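Local coordinates for protein P-granule scaffold (Caenorhabditis japonica, PDB 5W4A) that probably serves as a scaffold protein of germ granules, its N-terminal domain being largely helical and present as two copies in the crystal assembly, at residues E7-E10 against R15-F18; D171-T176 against V192-F197; K39-A44 against V61-P66. One frame throughout, in Å; residues are numbered along the deposited sequence.

Contact 1: E7-E10 against R15-F18; sequences EIVE and RTYF
With CG anti to the backbone N (chi1 174°) and the chain extended from there to NE, Arg15 runs out alongside Ile8, whose CG2 likewise stands anti to its own N. The two aliphatic parts meet where Ile8 CG2 lies 3.6 Å from Arg15 CG. Farther out Ile8 CG2 sits above the guanidinium plane toward its rim, and Ile8 CD1 reaches Arg15 NH2 at 3.4 Å, while NH2 is held from outside the hairpin by a salt bridge to Glu136 and a hydrogen bond to Leu166 O. Segments 7-10 and 15-18 belong to the two arms of a short antiparallel beta hairpin, strands 9-11 and 14-16. Val9 and Thr16 form its hydrogen-bonded pair, Val9 N giving to Thr16 O at 2.9 Å in an almost straight bond (174°) and Thr16 N returning one to Val9 O. On the side of the sheet that carries these two residues, Val9 CG2 and Thr16 CG2 touch at 4.1 Å. Glu10 and Arg15 make the adjoining non-hydrogen-bonded pair; the Glu10 carboxylate has its salt bridge with Arg200, outside the hairpin, not with Arg15. Beyond the strands a water bridges the arms, donating to both Glu7 O and Tyr17 O, and the edge of the Tyr17 ring brings CD1 to 3.5 Å from Glu7 O. Tyr17 OH bonds to Asp79 of helix 71-84.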
loop_
_atom_site.group_PDB
_atom_site.type_symbol
_atom_site.label_atom_id
_atom_site.label_comp_id
_atom_site.label_asym_id
_atom_site.label_seq_id
_atom_site.Cartn_x
_atom_site.Cartn_y
_atom_site.Cartn_z
ATOM N N GLU C 7 6.012 -11.766 11.923
ATOM C CA GLU C 7 6.626 -12.490 10.820
ATOM C C GLU C 7 5.584 -13.203 9.978
ATOM O O GLU C 7 4.752 -13.947 10.511
ATOM C CB GLU C 7 7.652 -13.497 11.373
ATOM C CG GLU C 7 8.776 -12.778 12.147
ATOM C CD GLU C 7 9.744 -13.722 12.859
ATOM O OE1 GLU C 7 9.289 -14.651 13.568
ATOM O OE2 GLU C 7 10.965 -13.518 12.708
ATOM N N ILE C 8 5.681 -13.024 8.658
ATOM C CA ILE C 8 4.889 -13.790 7.702
ATOM C C ILE C 8 5.478 -15.193 7.637
ATOM O O ILE C 8 6.711 -15.367 7.661
ATOM C CB ILE C 8 4.895 -13.117 6.324
ATOM C CG1 ILE C 8 4.179 -11.758 6.437
ATOM C CG2 ILE C 8 4.245 -14.008 5.259
ATOM C CD1 ILE C 8 4.304 -10.877 5.224
ATOM N N VAL C 9 4.607 -16.187 7.553
ATOM C CA VAL C 9 5.012 -17.580 7.388
ATOM C C VAL C 9 4.221 -18.171 6.218
ATOM O O VAL C 9 3.233 -17.610 5.740
ATOM C CB VAL C 9 4.810 -18.399 8.670
ATOM C CG1 VAL C 9 5.606 -17.793 9.823
ATOM C CG2 VAL C 9 3.345 -18.470 9.043
ATOM N N GLU C 10 4.686 -19.331 5.742
ATOM C CA GLU C 10 4.076 -19.966 4.591
ATOM C C GLU C 10 3.978 -21.457 4.840
ATOM O O GLU C 10 4.862 -22.040 5.473
ATOM C CB GLU C 10 4.894 -19.676 3.326
ATOM C CG GLU C 10 4.305 -20.197 2.045
ATOM C CD GLU C 10 4.992 -19.581 0.813
ATOM O OE1 GLU C 10 5.190 -18.342 0.827
ATOM O OE2 GLU C 10 5.264 -20.344 -0.132
ATOM N N ARG C 15 0.544 -18.273 2.111
ATOM C CA ARG C 15 1.318 -17.253 2.801
ATOM C C ARG C 15 0.394 -16.450 3.721
ATOM O O ARG C 15 -0.672 -15.980 3.294
ATOM C CB ARG C 15 1.964 -16.354 1.749
ATOM C CG ARG C 15 2.695 -15.166 2.253
ATOM C CD ARG C 15 3.398 -14.493 1.017
ATOM N NE ARG C 15 3.838 -13.159 1.316
ATOM C CZ ARG C 15 5.023 -12.808 1.784
ATOM N NH1 ARG C 15 5.971 -13.712 2.045
ATOM N NH2 ARG C 15 5.251 -11.538 1.978
ATOM N N THR C 16 0.777 -16.339 4.996
ATOM C CA THR C 16 -0.120 -15.802 6.018
ATOM C C THR C 16 0.656 -15.125 7.144
ATOM O O THR C 16 1.747 -15.541 7.510
ATOM C CB THR C 16 -1.036 -16.919 6.565
ATOM O OG1 THR C 16 -1.953 -16.362 7.523
ATOM C CG2 THR C 16 -0.283 -18.032 7.217
ATOM N N TYR C 17 0.092 -14.024 7.664
ATOM C CA TYR C 17 0.508 -13.463 8.950
ATOM C C TYR C 17 -0.505 -13.815 10.038
ATOM O O TYR C 17 -0.139 -14.343 11.097
ATOM C CB TYR C 17 0.693 -11.922 8.881
ATOM C CG TYR C 17 0.942 -11.413 10.252
ATOM C CD1 TYR C 17 2.143 -11.687 10.908
ATOM C CD2 TYR C 17 -0.063 -10.761 10.957
ATOM C CE1 TYR C 17 2.340 -11.346 12.222
ATOM C CE2 TYR C 17 0.126 -10.395 12.264
ATOM C CZ TYR C 17 1.330 -10.688 12.894
ATOM O OH TYR C 17 1.553 -10.341 14.195
ATOM N N PHE C 18 -1.790 -13.558 9.774
ATOM C CA PHE C 18 -2.816 -13.581 10.821
ATOM C C PHE C 18 -3.355 -14.981 11.113
ATOM O O PHE C 18 -3.942 -15.192 12.176
ATOM C CB PHE C 18 -3.991 -12.678 10.423
ATOM C CG PHE C 18 -3.688 -11.202 10.481
ATOM C CD1 PHE C 18 -3.327 -10.500 9.336
ATOM C CD2 PHE C 18 -3.778 -10.507 11.693
ATOM C CE1 PHE C 18 -3.050 -9.147 9.398
ATOM C CE2 PHE C 18 -3.511 -9.151 11.749
ATOM C CZ PHE C 18 -3.129 -8.472 10.611
HETATM O O HOH W 1 2.483 -15.315 11.558
#

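Contact 2: D171-T176 against V192-F197; sequences DAYVFT and VIRDNF
Ala172 O is gripped by two donors of Thr176, the backbone N of the helical turn and the hydroxyl OG1, each at 2.9 Å and from opposite faces of the carbonyl plane. One residue along from this doubly bonded carbonyl, Tyr173 carries the contact. Its OH accepts a nearly straight bond (166°) from Arg194 NE at 3.0 Å, the oxygen lying close to the guanidinium plane. Ring and guanidinium stand almost perpendicular, 86° apart, and the arginine reaches the hydroxyl by a bend at chi3 after its CB and CG have passed along the ring, CB 3.7 Å from Tyr173 CE1. The phenol oxygen thus gains a partner within a buried contact, and Arg194 NH2 is held in turn by a salt bridge to Glu182. Beside this pair, Ile193 CG2 packs against Ala172 CB at 4.0 Å and also meets Tyr173 CB. The segments of helices 169-179 and 187-201 pack with their axes 9.3 Å apart at closest approach, crossing at -132°. Helix 206-213 covers Tyr173 and Arg194 through Ile212, helix 153-160 meets Ile193 through Phe157, and Leu132 of the second subunit packs on Ile193.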
loop_
_atom_site.group_PDB
_atom_site.type_symbol
_atom_site.label_atom_id
_atom_site.label_comp_id
_atom_site.label_asym_id
_atom_site.label_seq_id
_atom_site.Cartn_x
_atom_site.Cartn_y
_atom_site.Cartn_z
ATOM N N ASP C 171 -5.016 -13.840 3.903
ATOM C CA ASP C 171 -5.531 -13.223 5.117
ATOM C C ASP C 171 -6.678 -12.279 4.778
ATOM O O ASP C 171 -7.688 -12.241 5.507
ATOM C CB ASP C 171 -4.421 -12.467 5.843
ATOM C CG ASP C 171 -3.384 -13.364 6.476
ATOM O OD1 ASP C 171 -3.588 -14.605 6.469
ATOM O OD2 ASP C 171 -2.362 -12.816 6.978
ATOM N N ALA C 172 -6.527 -11.491 3.704
ATOM C CA ALA C 172 -7.606 -10.598 3.299
ATOM C C ALA C 172 -8.861 -11.387 2.986
ATOM O O ALA C 172 -9.969 -10.985 3.373
ATOM C CB ALA C 172 -7.176 -9.751 2.097
ATOM N N TYR C 173 -8.699 -12.541 2.334
ATOM C CA TYR C 173 -9.832 -13.406 1.995
ATOM C C TYR C 173 -10.498 -13.971 3.243
ATOM O O TYR C 173 -11.731 -13.966 3.350
ATOM C CB TYR C 173 -9.369 -14.534 1.068
ATOM C CG TYR C 173 -10.525 -15.356 0.552
ATOM C CD1 TYR C 173 -11.409 -14.802 -0.371
ATOM C CD2 TYR C 173 -10.768 -16.624 1.017
ATOM C CE1 TYR C 173 -12.488 -15.498 -0.837
ATOM C CE2 TYR C 173 -11.870 -17.372 0.511
ATOM C CZ TYR C 173 -12.710 -16.777 -0.399
ATOM O OH TYR C 173 -13.830 -17.417 -0.911
ATOM N N VAL C 174 -9.703 -14.484 4.187
ATOM C CA VAL C 174 -10.264 -15.013 5.433
ATOM C C VAL C 174 -11.033 -13.932 6.174
ATOM O O VAL C 174 -12.171 -14.153 6.605
ATOM C CB VAL C 174 -9.165 -15.608 6.326
ATOM C CG1 VAL C 174 -9.741 -16.062 7.665
ATOM C CG2 VAL C 174 -8.453 -16.806 5.650
ATOM N N PHE C 175 -10.432 -12.746 6.353
ATOM C CA PHE C 175 -11.160 -11.659 7.031
ATOM C C PHE C 175 -12.452 -11.316 6.299
ATOM O O PHE C 175 -13.483 -11.071 6.933
ATOM C CB PHE C 175 -10.295 -10.395 7.160
ATOM C CG PHE C 175 -9.237 -10.459 8.254
ATOM C CD1 PHE C 175 -9.603 -10.623 9.593
ATOM C CD2 PHE C 175 -7.871 -10.303 7.956
ATOM C CE1 PHE C 175 -8.644 -10.661 10.620
ATOM C CE2 PHE C 175 -6.913 -10.322 8.988
ATOM C CZ PHE C 175 -7.296 -10.520 10.308
ATOM N N THR C 176 -12.414 -11.258 4.970
ATOM C CA THR C 176 -13.619 -10.955 4.212
ATOM C C THR C 176 -14.710 -11.977 4.498
ATOM O O THR C 176 -15.874 -11.611 4.723
ATOM C CB THR C 176 -13.288 -10.902 2.722
ATOM O OG1 THR C 176 -12.467 -9.748 2.457
ATOM C CG2 THR C 176 -14.533 -10.822 1.868
ATOM N N VAL C 192 -11.185 -10.490 -7.157
ATOM C CA VAL C 192 -9.770 -10.383 -7.472
ATOM C C VAL C 192 -8.908 -10.975 -6.343
ATOM O O VAL C 192 -7.931 -11.699 -6.593
ATOM C CB VAL C 192 -9.388 -8.916 -7.766
ATOM C CG1 VAL C 192 -7.881 -8.805 -7.971
ATOM C CG2 VAL C 192 -10.169 -8.388 -8.964
ATOM N N ILE C 193 -9.231 -10.654 -5.085
ATOM C CA ILE C 193 -8.495 -11.183 -3.943
ATOM C C ILE C 193 -8.573 -12.704 -3.927
ATOM O O ILE C 193 -7.559 -13.387 -3.741
ATOM C CB ILE C 193 -9.027 -10.595 -2.626
ATOM C CG1 ILE C 193 -8.781 -9.089 -2.593
ATOM C CG2 ILE C 193 -8.354 -11.253 -1.411
ATOM C CD1 ILE C 193 -9.369 -8.375 -1.392
ATOM N N ARG C 194 -9.780 -13.227 -4.090
ATOM C CA ARG C 194 -9.975 -14.678 -4.160
ATOM C C ARG C 194 -9.128 -15.284 -5.266
ATOM O O ARG C 194 -8.441 -16.294 -5.063
ATOM C CB ARG C 194 -11.439 -14.989 -4.379
ATOM C CG ARG C 194 -11.779 -16.492 -4.408
ATOM C CD ARG C 194 -13.258 -16.707 -4.725
ATOM N NE ARG C 194 -14.167 -16.245 -3.670
ATOM C CZ ARG C 194 -15.017 -15.207 -3.753
ATOM N NH1 ARG C 194 -15.124 -14.468 -4.859
ATOM N NH2 ARG C 194 -15.784 -14.904 -2.707
ATOM N N ASP C 195 -9.161 -14.679 -6.451
ATOM C CA ASP C 195 -8.399 -15.216 -7.572
ATOM C C ASP C 195 -6.897 -15.146 -7.339
ATOM O O ASP C 195 -6.177 -16.065 -7.738
ATOM C CB ASP C 195 -8.794 -14.509 -8.865
ATOM C CG ASP C 195 -10.150 -14.970 -9.388
ATOM O OD1 ASP C 195 -10.663 -16.015 -8.919
ATOM O OD2 ASP C 195 -10.728 -14.280 -10.262
ATOM N N ASN C 196 -6.392 -14.083 -6.678
ATOM C CA ASN C 196 -4.980 -14.029 -6.298
ATOM C C ASN C 196 -4.600 -15.209 -5.401
ATOM O O ASN C 196 -3.560 -15.843 -5.591
ATOM C CB ASN C 196 -4.655 -12.730 -5.565
ATOM C CG ASN C 196 -4.666 -11.525 -6.478
ATOM O OD1 ASN C 196 -4.749 -11.625 -7.722
ATOM N ND2 ASN C 196 -4.585 -10.349 -5.850
ATOM N N PHE C 197 -5.440 -15.503 -4.413
ATOM C CA PHE C 197 -5.185 -16.645 -3.539
ATOM C C PHE C 197 -5.276 -17.961 -4.313
ATOM O O PHE C 197 -4.371 -18.811 -4.202
ATOM C CB PHE C 197 -6.167 -16.633 -2.367
ATOM C CG PHE C 197 -6.029 -17.822 -1.466
ATOM C CD1 PHE C 197 -4.779 -18.235 -1.045
ATOM C CD2 PHE C 197 -7.139 -18.485 -1.007
ATOM C CE1 PHE C 197 -4.625 -19.366 -0.213
ATOM C CE2 PHE C 197 -6.985 -19.599 -0.147
ATOM C CZ PHE C 197 -5.730 -20.007 0.240
#

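Contact 3: K39-A44 against V61-P66; sequences KANSFA and VQILFP
The backbones of 39-44 and 61-66 stay well separated, coming nearest at Phe43 and Ile63 with CA atoms 7.8 Å apart, so side chains alone bridge the start of helix 42-47 and the end of helix 57-64. The motif on the first side is a helix N-cap: Asn41 precedes helix 42-47, and its OD1 accepts from Ala44 N at 3.1 Å, in the carbonyl plane and at 166° at the hydrogen. The same amide also takes part in the packing. With its CG anti to the backbone N (chi1 177°), the asparagine reaches out to Ile63, which comes from the opposite direction and lays its longer branch against the amide. Ile63 CG1 lies 3.5 Å from Asn41 ND2 and CD1 3.6 Å from the same nitrogen, so the capping group is backed by hydrocarbon. Asn41 N is itself bonded to Tyr25 OH, which ties the residue to helix 20-28. CB and the CG2 branch of Ile63 meet Phe43, the second residue of helix 42-47. Phe43 also packs on Val174 and Ile178 of helix 169-179, and thus lies between that helix and helix 57-64 within this largely helical domain. Its ring turns an edge to Ile63, with CD2 3.8 Å from Ile63 CB and CE2 4.0 Å from Ile63 CG2.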
loop_
_atom_site.group_PDB
_atom_site.type_symbol
_atom_site.label_atom_id
_atom_site.label_comp_id
_atom_site.label_asym_id
_atom_site.label_seq_id
_atom_site.Cartn_x
_atom_site.Cartn_y
_atom_site.Cartn_z
ATOM N N LYS C 39 -17.044 -33.216 9.674
ATOM C CA LYS C 39 -16.174 -33.699 10.734
ATOM C C LYS C 39 -14.871 -32.933 10.790
ATOM O O LYS C 39 -14.082 -33.148 11.717
ATOM C CB LYS C 39 -15.880 -35.195 10.557
ATOM C CG LYS C 39 -16.716 -36.076 11.491
ATOM C CD LYS C 39 -17.211 -37.316 10.807
ATOM C CE LYS C 39 -17.397 -38.437 11.805
ATOM N NZ LYS C 39 -18.381 -38.073 12.861
ATOM N N ALA C 40 -14.632 -32.067 9.812
ATOM C CA ALA C 40 -13.464 -31.214 9.820
ATOM C C ALA C 40 -13.715 -29.983 10.681
ATOM O O ALA C 40 -14.830 -29.692 11.117
ATOM C CB ALA C 40 -13.099 -30.773 8.398
ATOM N N ASN C 41 -12.650 -29.248 10.927
ATOM C CA ASN C 41 -12.764 -28.026 11.696
ATOM C C ASN C 41 -13.699 -27.030 11.004
ATOM O O ASN C 41 -13.588 -26.786 9.795
ATOM C CB ASN C 41 -11.383 -27.406 11.880
ATOM C CG ASN C 41 -11.452 -26.089 12.611
ATOM O OD1 ASN C 41 -11.639 -25.053 11.994
ATOM N ND2 ASN C 41 -11.327 -26.124 13.936
ATOM N N SER C 42 -14.622 -26.458 11.775
ATOM C CA SER C 42 -15.689 -25.655 11.185
ATOM C C SER C 42 -15.192 -24.319 10.643
ATOM O O SER C 42 -15.769 -23.796 9.694
ATOM C CB SER C 42 -16.792 -25.398 12.209
ATOM O OG SER C 42 -16.341 -24.497 13.207
ATOM N N PHE C 43 -14.163 -23.734 11.252
ATOM C CA PHE C 43 -13.577 -22.494 10.732
ATOM C C PHE C 43 -12.940 -22.743 9.366
ATOM O O PHE C 43 -13.241 -22.038 8.389
ATOM C CB PHE C 43 -12.584 -21.969 11.788
ATOM C CG PHE C 43 -11.874 -20.664 11.464
ATOM C CD1 PHE C 43 -12.294 -19.776 10.475
ATOM C CD2 PHE C 43 -10.763 -20.320 12.226
ATOM C CE1 PHE C 43 -11.578 -18.594 10.231
ATOM C CE2 PHE C 43 -10.068 -19.152 11.993
ATOM C CZ PHE C 43 -10.479 -18.287 11.009
ATOM N N ALA C 44 -12.122 -23.796 9.257
ATOM C CA ALA C 44 -11.536 -24.162 7.974
ATOM C C ALA C 44 -12.602 -24.525 6.950
ATOM O O ALA C 44 -12.514 -24.123 5.779
ATOM C CB ALA C 44 -10.549 -25.309 8.145
ATOM N N VAL C 61 -11.375 -19.037 18.046
ATOM C CA VAL C 61 -10.370 -18.875 19.094
ATOM C C VAL C 61 -9.538 -20.147 19.232
ATOM O O VAL C 61 -8.325 -20.089 19.476
ATOM C CB VAL C 61 -11.050 -18.476 20.422
ATOM C CG1 VAL C 61 -10.031 -18.418 21.583
ATOM C CG2 VAL C 61 -11.741 -17.127 20.276
ATOM N N GLN C 62 -10.172 -21.319 19.068
ATOM C CA GLN C 62 -9.463 -22.585 19.217
ATOM C C GLN C 62 -8.383 -22.761 18.163
ATOM O O GLN C 62 -7.312 -23.321 18.446
ATOM C CB GLN C 62 -10.448 -23.757 19.153
ATOM C CG GLN C 62 -11.301 -23.918 20.397
ATOM C CD GLN C 62 -10.464 -24.159 21.629
ATOM O OE1 GLN C 62 -9.521 -24.956 21.606
ATOM N NE2 GLN C 62 -10.776 -23.445 22.705
ATOM N N ILE C 63 -8.663 -22.336 16.921
ATOM C CA ILE C 63 -7.665 -22.402 15.865
ATOM C C ILE C 63 -6.562 -21.376 16.109
ATOM O O ILE C 63 -5.384 -21.637 15.840
ATOM C CB ILE C 63 -8.345 -22.199 14.494
ATOM C CG1 ILE C 63 -9.029 -23.492 14.028
ATOM C CG2 ILE C 63 -7.346 -21.711 13.418
ATOM C CD1 ILE C 63 -8.068 -24.648 13.661
ATOM N N LEU C 64 -6.927 -20.189 16.600
ATOM C CA LEU C 64 -5.945 -19.128 16.836
ATOM C C LEU C 64 -5.032 -19.447 18.012
ATOM O O LEU C 64 -3.846 -19.083 18.003
ATOM C CB LEU C 64 -6.667 -17.806 17.087
ATOM C CG LEU C 64 -7.361 -17.162 15.885
ATOM C CD1 LEU C 64 -7.957 -15.861 16.324
ATOM C CD2 LEU C 64 -6.387 -16.954 14.701
ATOM N N PHE C 65 -5.557 -20.102 19.040
ATOM C CA PHE C 65 -4.806 -20.355 20.268
ATOM C C PHE C 65 -4.830 -21.842 20.615
ATOM O O PHE C 65 -5.436 -22.246 21.614
ATOM C CB PHE C 65 -5.376 -19.528 21.423
ATOM C CG PHE C 65 -5.331 -18.033 21.197
ATOM C CD1 PHE C 65 -4.217 -17.289 21.562
ATOM C CD2 PHE C 65 -6.412 -17.362 20.636
ATOM C CE1 PHE C 65 -4.180 -15.921 21.364
ATOM C CE2 PHE C 65 -6.384 -15.997 20.443
ATOM C CZ PHE C 65 -5.260 -15.266 20.810
ATOM N N PRO C 66 -4.156 -22.676 19.827
ATOM C CA PRO C 66 -4.095 -24.108 20.156
ATOM C C PRO C 66 -3.282 -24.365 21.419
ATOM O O PRO C 66 -2.495 -23.533 21.872
ATOM C CB PRO C 66 -3.427 -24.721 18.925
ATOM C CG PRO C 66 -2.632 -23.622 18.327
ATOM C CD PRO C 66 -3.408 -22.367 18.594
#

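How the contacts relate
The three contacts meet around helix 169-179. Contacts 1 and 2, with centres about 14 Å apart, are joined through Asp171: its OD1 lies 2.6 Å from Thr16 OG1 and its OD2 2.8 Å from Tyr17 N, both probable hydrogen bonds, so the first residue of segment 171-176 holds the end of the hairpin. Phe18 and Phe175 add an edge-to-face ring contact. From the same helix Val174 CG1 reaches Phe43 CE1 at 4.0 Å, linking contacts 2 and 3, the centres of which are about 19 Å apart. The centres of contacts 1 and 3 are about 17 Å apart. An imidazole, probably from the crystallisation liquor, lies about 3 Å from the Tyr17 side chain at the nearest atoms.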